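Local coordinates for protein endo-1,4-beta-xylanase (Pseudoalteromonas haloplanktis, PDB 1H12) that hydrolyses internal beta-1,4 linkages of xylan as a cold-adapted family 8 glycoside hydrolase, and probably acts on cellulose and related beta-glucans too, at residues 323-328 / 346-351; 366-371 / 384-389. All blocks are in the same frame, centred on the assembly; numbering follows the deposited sequence. Where two conformers were deposited one is given.

Contact 1 of 2, residues 323-328 / 346-351; sequences NCYEQV and AANAVA. With XYP (beta-D-xylopyranose), chain B.
A single buried hydrogen bond joins Tyr-325, in the loop that follows helix 300-318, to Asn-348 on helix 342-351, within the (alpha/alpha)6 barrel on which family 8 glycoside hydrolases are built. The two side chains reach for each other from opposite directions; the nearest pair of CA atoms, those of Tyr-325 and Asn-348, is 11.6 Å apart. Tyrosine suits the loop because its ring carries a hydroxyl far from the backbone, and asparagine suits the helix because its short side chain offers an N-H there. Asn-348 ND2 donates to Tyr-325 OH over 2.9 Å, with an N-H...O angle of 157°. The hydroxyl lies almost exactly in the amide plane, while the phenol ring is turned 51° from that plane. Tyr-325 CG is tucked between its backbone N and carbonyl carbon (chi1 59°), a rotamer that sends the ring inward from the extended loop backbone. Asn-348 ND2 approaches the hydroxyl end of the ring obliquely, and its 3.5 Å distance to Tyr-325 CZ follows from the bond. A phenylalanine here would probably keep most of the ring's packing but leave the buried Asn-348 N-H without this acceptor.

Two residues further along, Gln-327 turns to the substrate side and its amide end meets the bound xylose near O3. The loop is tied down by the disulfide from Cys-324 to Cys-339 and by backbone hydrogen bonding between Tyr-325 and Ala-340. Around the bond, Leu-313 of helix 300-318 touches both Tyr-325 and Asn-348, Ile-286 of helix 283-296 packs on Asn-348, and strand 329-330 begins just beyond Val-328.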
loop_
_atom_site.group_PDB
_atom_site.type_symbol
_atom_site.label_atom_id
_atom_site.label_comp_id
_atom_site.label_asym_id
_atom_site.label_seq_id
_atom_site.Cartn_x
_atom_site.Cartn_y
_atom_site.Cartn_z
ATOM N N ASN A 323 -17.109 -0.834 21.810
ATOM C CA ASN A 323 -17.224 0.497 21.223
ATOM C C ASN A 323 -16.095 0.761 20.216
ATOM O O ASN A 323 -15.552 1.862 20.188
ATOM C CB ASN A 323 -17.285 1.594 22.259
ATOM C CG ASN A 323 -17.842 2.906 21.634
ATOM O OD1 ASN A 323 -18.809 2.864 20.878
ATOM N ND2 ASN A 323 -17.259 4.055 22.006
ATOM N N CYS A 324 -15.774 -0.213 19.429
ATOM C CA CYS A 324 -14.816 -0.093 18.336
ATOM C C CYS A 324 -15.353 -0.828 17.144
ATOM O O CYS A 324 -16.145 -1.771 17.314
ATOM C CB CYS A 324 -13.442 -0.689 18.727
ATOM S SG CYS A 324 -13.520 -2.500 18.918
ATOM N N TYR A 325 -14.941 -0.461 15.950
ATOM C CA TYR A 325 -15.038 -1.390 14.847
ATOM C C TYR A 325 -13.756 -2.241 14.865
ATOM O O TYR A 325 -12.712 -1.796 15.325
ATOM C CB TYR A 325 -15.258 -0.716 13.489
ATOM C CG TYR A 325 -14.216 0.257 13.042
ATOM C CD1 TYR A 325 -14.347 1.620 13.296
ATOM C CD2 TYR A 325 -13.082 -0.170 12.347
ATOM C CE1 TYR A 325 -13.395 2.536 12.889
ATOM C CE2 TYR A 325 -12.139 0.735 11.962
ATOM C CZ TYR A 325 -12.267 2.094 12.235
ATOM O OH TYR A 325 -11.301 2.971 11.770
ATOM N N GLU A 326 -13.899 -3.478 14.401
ATOM C CA GLU A 326 -12.853 -4.453 14.469
ATOM C C GLU A 326 -12.001 -4.551 13.204
ATOM O O GLU A 326 -12.296 -3.974 12.171
ATOM C CB GLU A 326 -13.441 -5.812 14.843
ATOM C CG GLU A 326 -14.027 -5.869 16.233
ATOM C CD GLU A 326 -14.486 -7.243 16.677
ATOM O OE1 GLU A 326 -14.228 -8.246 15.995
ATOM O OE2 GLU A 326 -15.169 -7.288 17.738
ATOM N N GLN A 327 -10.945 -5.357 13.319
ATOM C CA GLN A 327 -9.982 -5.568 12.257
ATOM C C GLN A 327 -10.434 -6.509 11.178
ATOM O O GLN A 327 -9.903 -6.413 10.044
ATOM C CB GLN A 327 -8.673 -6.105 12.873
ATOM C CG GLN A 327 -7.988 -5.051 13.745
ATOM C CD GLN A 327 -6.566 -5.382 14.174
ATOM O OE1 GLN A 327 -6.136 -6.513 14.166
ATOM N NE2 GLN A 327 -5.828 -4.347 14.520
ATOM N N VAL A 328 -11.337 -7.415 11.466
ATOM C CA VAL A 328 -11.751 -8.446 10.516
ATOM C C VAL A 328 -13.271 -8.640 10.537
ATOM O O VAL A 328 -13.887 -8.871 11.597
ATOM C CB VAL A 328 -11.076 -9.780 10.775
ATOM C CG1 VAL A 328 -11.552 -10.853 9.794
ATOM C CG2 VAL A 328 -9.574 -9.677 10.715
ATOM N N ALA A 346 -5.522 4.538 10.105
ATOM C CA ALA A 346 -4.741 5.311 9.135
ATOM C C ALA A 346 -5.285 5.128 7.698
ATOM O O ALA A 346 -5.485 6.099 6.975
ATOM C CB ALA A 346 -3.268 4.860 9.218
ATOM N N ALA A 347 -5.537 3.893 7.308
ATOM C CA ALA A 347 -6.103 3.599 6.004
ATOM C C ALA A 347 -7.417 4.331 5.830
ATOM O O ALA A 347 -7.695 4.912 4.790
ATOM C CB ALA A 347 -6.276 2.113 5.833
ATOM N N ASN A 348 -8.257 4.309 6.869
ATOM C CA ASN A 348 -9.567 4.902 6.801
ATOM C C ASN A 348 -9.496 6.428 6.739
ATOM O O ASN A 348 -10.359 7.075 6.147
ATOM C CB ASN A 348 -10.435 4.417 7.953
ATOM C CG ASN A 348 -10.761 2.947 7.834
ATOM O OD1 ASN A 348 -10.729 2.403 6.705
ATOM N ND2 ASN A 348 -11.136 2.294 8.955
ATOM N N ALA A 349 -8.462 7.033 7.364
ATOM C CA ALA A 349 -8.274 8.472 7.255
ATOM C C ALA A 349 -7.935 8.882 5.804
ATOM O O ALA A 349 -8.407 9.909 5.317
ATOM C CB ALA A 349 -7.239 8.941 8.211
ATOM N N VAL A 350 -7.099 8.091 5.117
ATOM C CA VAL A 350 -6.771 8.401 3.747
ATOM C C VAL A 350 -7.982 8.303 2.851
ATOM O O VAL A 350 -8.150 9.078 1.896
ATOM C CB VAL A 350 -5.624 7.525 3.224
ATOM C CG1 VAL A 350 -5.310 7.803 1.798
ATOM C CG2 VAL A 350 -4.407 7.677 4.113
ATOM N N ALA A 351 -8.859 7.344 3.147
ATOM C CA ALA A 351 -10.080 7.173 2.396
ATOM C C ALA A 351 -10.939 8.424 2.340
ATOM O O ALA A 351 -11.721 8.612 1.412
ATOM C CB ALA A 351 -10.920 6.046 2.990
HETATM O O1 XYP B . -1.447 -2.619 19.425
HETATM C C1 XYP B . -2.398 -3.564 18.902
HETATM C C2 XYP B . -2.586 -3.317 17.494
HETATM C C3 XYP B . -3.521 -4.252 16.822
HETATM C C4 XYP B . -3.319 -5.680 17.352
HETATM C C5 XYP B . -3.197 -5.713 18.865
HETATM O O2 XYP B . -2.960 -1.975 17.174
HETATM O O3 XYP B . -3.420 -4.152 15.402
HETATM O O4 XYP B . -4.285 -6.581 16.881
HETATM O O5 XYP B . -2.170 -4.800 19.267
#

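Contact 2 of 2, residues 366-371 / 384-389; sequences NEFWSL and SLYMLA
Phe-368, on helix 358-369, lays its ring obliquely against that of Tyr-386 on helix 379-392, and a water bridges the polar groups beside them. Both side chains have CG anti to the backbone N (chi1 167° for Phe-368, -176° for Tyr-386), which carries each ring in between the helices although neither CB points straight at the other helix. The ring planes stand at 48° with centroids 5.3 Å apart, a tilted pairing that is neither a stack nor a T-shape. One corner does the touching: Phe-368 CE1 sits 3.6 Å from Tyr-386 CD2 and almost as near to CE2. The neighbouring ring atom, Phe-368 CZ, rests 3.8 Å from Ala-389 CB, where a methyl is small enough to admit the ring one helical turn beyond Tyr-386. Leu-371 adds a looser apolar contact, its CB 4.2 Å from Tyr-386 CE2. In the surrounding helical barrel, Ala-346 and Ala-349 of helix 342-351 lie against Phe-368, and Lys-32 and Thr-36 of helix 29-40 against Tyr-386.

Tyrosine suits its place because its ring carbons pack on Phe-368 and Leu-371 while its hydroxyl meets a water. Water 1 lies in the ring plane, at its edge, 2.7 Å from Tyr-386 OH. It is also within hydrogen-bonding distance of Phe-368 O (2.8 Å) and Leu-371 O (2.7 Å). Between them in the chain, Ser-370 folds its OG back to Asn-366 O, which also accepts from Ser-370 N.

The ring carbons thus supply apolar packing, while the water gives the phenol hydroxyl a polar partner. With more acceptors in reach than protons, it is likely to share them among the nearby carbonyls, linking the segments without any direct hydrogen bond.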
loop_
_atom_site.group_PDB
_atom_site.type_symbol
_atom_site.label_atom_id
_atom_site.label_comp_id
_atom_site.label_asym_id
_atom_site.label_seq_id
_atom_site.Cartn_x
_atom_site.Cartn_y
_atom_site.Cartn_z
ATOM N N ASN A 366 -10.157 12.463 13.199
ATOM C CA ASN A 366 -9.700 12.685 14.568
ATOM C C ASN A 366 -9.273 11.423 15.271
ATOM O O ASN A 366 -8.330 11.431 16.070
ATOM C CB ASN A 366 -10.718 13.538 15.335
ATOM C CG ASN A 366 -10.608 14.999 14.855
ATOM O OD1 ASN A 366 -9.573 15.550 14.992
ATOM N ND2 ASN A 366 -11.581 15.516 14.200
ATOM N N GLU A 367 -9.901 10.294 14.964
ATOM C CA GLU A 367 -9.479 9.022 15.532
ATOM C C GLU A 367 -8.067 8.674 15.081
ATOM O O GLU A 367 -7.347 7.989 15.821
ATOM C CB GLU A 367 -10.428 7.898 15.193
ATOM C CG GLU A 367 -11.719 8.071 15.958
ATOM C CD GLU A 367 -12.708 6.983 15.744
ATOM O OE1 GLU A 367 -12.246 5.908 15.246
ATOM O OE2 GLU A 367 -13.934 7.194 16.142
ATOM N N PHE A 368 -7.689 9.061 13.881
ATOM C CA PHE A 368 -6.311 8.859 13.400
ATOM C C PHE A 368 -5.335 9.881 13.996
ATOM O O PHE A 368 -4.276 9.527 14.467
ATOM C CB PHE A 368 -6.284 8.931 11.877
ATOM C CG PHE A 368 -4.916 9.055 11.281
ATOM C CD1 PHE A 368 -4.006 8.009 11.288
ATOM C CD2 PHE A 368 -4.503 10.225 10.729
ATOM C CE1 PHE A 368 -2.753 8.088 10.791
ATOM C CE2 PHE A 368 -3.212 10.340 10.222
ATOM C CZ PHE A 368 -2.351 9.276 10.241
ATOM N N TRP A 369 -5.705 11.142 13.966
ATOM C CA TRP A 369 -4.804 12.204 14.342
ATOM C C TRP A 369 -4.506 12.207 15.847
ATOM O O TRP A 369 -3.431 12.685 16.260
ATOM C CB TRP A 369 -5.377 13.562 13.924
ATOM C CG TRP A 369 -4.381 14.698 13.878
ATOM C CD1 TRP A 369 -4.242 15.697 14.765
ATOM C CD2 TRP A 369 -3.369 14.877 12.905
ATOM N NE1 TRP A 369 -3.213 16.516 14.380
ATOM C CE2 TRP A 369 -2.652 16.023 13.254
ATOM C CE3 TRP A 369 -2.975 14.152 11.767
ATOM C CZ2 TRP A 369 -1.655 16.528 12.489
ATOM C CZ3 TRP A 369 -1.976 14.636 11.004
ATOM C CH2 TRP A 369 -1.273 15.808 11.380
ATOM N N SER A 370 -5.393 11.644 16.644
ATOM C CA SER A 370 -5.165 11.576 18.071
ATOM C C SER A 370 -4.284 10.439 18.485
ATOM O O SER A 370 -3.843 10.381 19.627
ATOM C CB SER A 370 -6.500 11.469 18.789
ATOM O OG SER A 370 -7.075 10.200 18.561
ATOM N N LEU A 371 -3.948 9.529 17.572
ATOM C CA LEU A 371 -3.125 8.386 17.933
ATOM C C LEU A 371 -1.689 8.772 18.199
ATOM O O LEU A 371 -1.164 9.675 17.571
ATOM C CB LEU A 371 -3.050 7.415 16.746
ATOM C CG LEU A 371 -4.396 6.751 16.368
ATOM C CD1 LEU A 371 -4.189 6.024 15.048
ATOM C CD2 LEU A 371 -4.871 5.802 17.463
ATOM N N SER A 384 3.677 0.917 9.423
ATOM C CA SER A 384 3.917 1.168 8.018
ATOM C C SER A 384 2.753 1.962 7.407
ATOM O O SER A 384 2.955 2.902 6.636
ATOM C CB SER A 384 4.084 -0.136 7.279
ATOM O OG SER A 384 5.279 -0.818 7.594
ATOM N N LEU A 385 1.523 1.558 7.725
ATOM C CA LEU A 385 0.367 2.289 7.232
ATOM C C LEU A 385 0.257 3.652 7.847
ATOM O O LEU A 385 -0.169 4.604 7.176
ATOM C CB LEU A 385 -0.920 1.507 7.470
ATOM C CG LEU A 385 -1.093 0.270 6.601
ATOM C CD1 LEU A 385 -2.417 -0.446 6.954
ATOM C CD2 LEU A 385 -1.046 0.574 5.156
ATOM N N TYR A 386 0.595 3.788 9.126
ATOM C CA TYR A 386 0.571 5.077 9.798
ATOM C C TYR A 386 1.486 6.078 9.066
ATOM O O TYR A 386 1.108 7.224 8.820
ATOM C CB TYR A 386 1.005 4.864 11.257
ATOM C CG TYR A 386 0.930 6.130 12.107
ATOM C CD1 TYR A 386 2.000 6.973 12.238
ATOM C CD2 TYR A 386 -0.233 6.486 12.772
ATOM C CE1 TYR A 386 1.967 8.125 12.994
ATOM C CE2 TYR A 386 -0.289 7.643 13.530
ATOM C CZ TYR A 386 0.808 8.464 13.631
ATOM O OH TYR A 386 0.780 9.602 14.390
ATOM N N MET A 387 2.679 5.630 8.697
ATOM C CA MET A 387 3.621 6.477 7.947
ATOM C C MET A 387 3.041 6.894 6.615
ATOM O O MET A 387 3.044 8.079 6.272
ATOM C CB MET A 387 4.946 5.700 7.767
ATOM C CG MET A 387 6.006 6.445 6.995
ATOM S SD MET A 387 6.856 7.765 7.868
ATOM C CE MET A 387 5.988 9.266 7.331
ATOM N N LEU A 388 2.523 5.942 5.839
ATOM C CA LEU A 388 1.941 6.298 4.551
ATOM C C LEU A 388 0.782 7.277 4.711
ATOM O O LEU A 388 0.691 8.251 3.960
ATOM C CB LEU A 388 1.475 5.039 3.810
ATOM C CG LEU A 388 2.568 4.109 3.337
ATOM C CD1 LEU A 388 1.924 2.845 2.778
ATOM C CD2 LEU A 388 3.431 4.740 2.294
ATOM N N ALA A 389 -0.078 7.033 5.683
ATOM C CA ALA A 389 -1.225 7.903 5.878
ATOM C C ALA A 389 -0.780 9.340 6.262
ATOM O O ALA A 389 -1.371 10.313 5.821
ATOM C CB ALA A 389 -2.117 7.351 6.946
HETATM O O HOH W 1 -1.676 10.477 15.051
#

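Contact 1 and contact 2 lie on the same side of the molecule with centres about 10 Å apart, and helix 342-351 joins them: Asn-348 faces the 323-328 loop, whereas Ala-346 and Val-350 meet contact 2. Ala-346 CA lies 3.5 Å from Phe-368 CD1, Ala-346 CB lies 3.6 Å from Ala-389 CB, and Val-350 CG2 approaches Ala-389 CA equally closely. Small residues let three helices pack tightly here. The Tyr-325 side chain is itself about 11 Å from the bound alpha-xylopyranose; it is the neighbouring Gln-327 that reaches the sugar, sharing that pocket with Gly-341, Glu-342, Tyr-378 and Asn-382. The Leu-371 side chain of contact 2 stays about 8 Å from the sugar.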